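Side-chain contact in amino Transferase (Eubacterium rectale, PDB 3ELE), which probably catalyses the transfer of amino groups between substrates with the aid of its pyridoxal-5'-phosphate cofactor, as in other class I and II aminotransferases: residues 30-34 against 35-39. Sequence-based numbering, arbitrary orientation.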
loop_
_atom_site.group_PDB
_atom_site.type_symbol
_atom_site.label_atom_id
_atom_site.label_comp_id
_atom_site.label_asym_id
_atom_site.label_seq_id
_atom_site.Cartn_x
_atom_site.Cartn_y
_atom_site.Cartn_z
ATOM N N ALA A 30 32.909 -0.877 -11.937
ATOM C CA ALA A 30 33.460 -1.914 -12.822
ATOM C C ALA A 30 34.730 -1.476 -13.556
ATOM O O ALA A 30 35.615 -2.297 -13.801
ATOM C CB ALA A 30 32.388 -2.375 -13.849
ATOM N N ILE A 31 34.835 -0.180 -13.862
ATOM C CA ILE A 31 35.965 0.382 -14.614
ATOM C C ILE A 31 37.128 0.838 -13.729
ATOM O O ILE A 31 38.268 0.502 -14.023
ATOM C CB ILE A 31 35.486 1.548 -15.534
ATOM C CG1 ILE A 31 34.406 1.040 -16.508
ATOM C CG2 ILE A 31 36.652 2.151 -16.320
ATOM C CD1 ILE A 31 33.779 2.116 -17.340
ATOM N N VAL A 32 36.827 1.582 -12.658
ATOM C CA VAL A 32 37.845 2.155 -11.748
ATOM C C VAL A 32 37.880 1.590 -10.319
ATOM O O VAL A 32 38.710 2.029 -9.533
ATOM C CB VAL A 32 37.684 3.718 -11.635
ATOM C CG1 VAL A 32 37.725 4.375 -13.020
ATOM C CG2 VAL A 32 36.414 4.088 -10.892
ATOM N N GLY A 33 37.008 0.635 -9.978
ATOM C CA GLY A 33 36.959 0.045 -8.630
ATOM C C GLY A 33 36.033 0.836 -7.725
ATOM O O GLY A 33 36.002 2.070 -7.793
ATOM N N LYS A 34 35.262 0.137 -6.884
ATOM C CA LYS A 34 34.325 0.789 -5.954
ATOM C C LYS A 34 35.032 1.714 -4.959
ATOM O O LYS A 34 34.472 2.741 -4.596
ATOM C CB LYS A 34 33.390 -0.208 -5.235
ATOM C CG LYS A 34 34.063 -1.230 -4.313
ATOM C CD LYS A 34 33.003 -2.052 -3.558
ATOM C CE LYS A 34 33.648 -3.142 -2.676
ATOM N NZ LYS A 34 32.622 -3.919 -1.895
ATOM N N GLU A 35 36.267 1.382 -4.559
ATOM C CA GLU A 35 37.065 2.264 -3.674
ATOM C C GLU A 35 37.303 3.676 -4.287
ATOM O O GLU A 35 37.489 4.640 -3.544
ATOM C CB GLU A 35 38.432 1.626 -3.338
ATOM C CG GLU A 35 39.198 2.279 -2.141
ATOM C CD GLU A 35 40.684 1.868 -2.027
ATOM O OE1 GLU A 35 41.248 1.291 -2.983
ATOM O OE2 GLU A 35 41.295 2.176 -0.976
ATOM N N ASN A 36 37.317 3.759 -5.624
ATOM C CA ASN A 36 37.562 4.994 -6.382
ATOM C C ASN A 36 36.300 5.687 -6.953
ATOM O O ASN A 36 36.423 6.570 -7.814
ATOM C CB ASN A 36 38.559 4.686 -7.508
ATOM C CG ASN A 36 39.871 4.145 -6.985
ATOM O OD1 ASN A 36 40.503 4.754 -6.124
ATOM N ND2 ASN A 36 40.307 3.015 -7.523
ATOM N N VAL A 37 35.115 5.284 -6.474
ATOM C CA VAL A 37 33.828 5.885 -6.844
ATOM C C VAL A 37 33.219 6.429 -5.540
ATOM O O VAL A 37 33.072 5.691 -4.563
ATOM C CB VAL A 37 32.881 4.880 -7.528
ATOM C CG1 VAL A 37 31.537 5.529 -7.817
ATOM C CG2 VAL A 37 33.507 4.355 -8.814
ATOM N N TYR A 38 32.880 7.717 -5.543
ATOM C CA TYR A 38 32.382 8.420 -4.356
ATOM C C TYR A 38 30.921 8.768 -4.564
ATOM O O TYR A 38 30.544 9.888 -4.949
ATOM C CB TYR A 38 33.292 9.608 -4.055
ATOM C CG TYR A 38 34.754 9.173 -4.135
ATOM C CD1 TYR A 38 35.302 8.345 -3.166
ATOM C CD2 TYR A 38 35.561 9.548 -5.214
ATOM C CE1 TYR A 38 36.660 7.903 -3.247
ATOM C CE2 TYR A 38 36.941 9.126 -5.303
ATOM C CZ TYR A 38 37.472 8.299 -4.321
ATOM O OH TYR A 38 38.816 7.890 -4.414
ATOM N N ASP A 39 30.103 7.758 -4.285
ATOM C CA ASP A 39 28.666 7.824 -4.460
ATOM C C ASP A 39 27.934 8.358 -3.237
ATOM O O ASP A 39 27.750 7.630 -2.243
ATOM C CB ASP A 39 28.148 6.430 -4.836
ATOM C CG ASP A 39 26.661 6.388 -5.086
ATOM O OD1 ASP A 39 26.016 7.452 -5.300
ATOM O OD2 ASP A 39 26.145 5.241 -5.074
#
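Val32 overlaps Val37 through one methyl of each: CG2 of Val32 lies 3.6 Å from CG2 of Val37, and the two side chains cross at about a right angle, so the touch is a point rather than a length. The same Val37 CG2 also rests 3.5 Å from the carbonyl O of Gly33; a chi1 of 177° puts CG1 anti to the backbone N and leaves CG2 beside that N, from where it reaches both Gly33 O and Val32 CG2. Asn36 makes the polar half of the contact. Its ND2 donates to the carbonyl O of Val32 at 2.8 Å, with an N-H...O angle of 169°; the acceptor is only 3° out of the amide plane and the approach runs nearly straight down the C=O. So straight and in-plane a bond helps hold the amide in this rotation and is consistent with ND2, not OD1, facing the carbonyl. Both contacts sit where helix 17-32 ends: Gly33 is the first residue to leave helical angles, with positive phi, and residues 34-35 form a short 3-10 turn leading to strand 38-39, which pairs in parallel with strand 357-358. Two backbone bonds hold the turn, Asn36 N to Gly33 O at 3.0 Å and Val37 N to Lys34 O at 3.2 Å, and their i to i+3 spacing is the evidence for its 3-10 character. Buried Val37 also touches Arg28 and Leu358, whereas Lys34, extended beyond CG, lies at the exposed surface and touches Ala29 of helix 17-32.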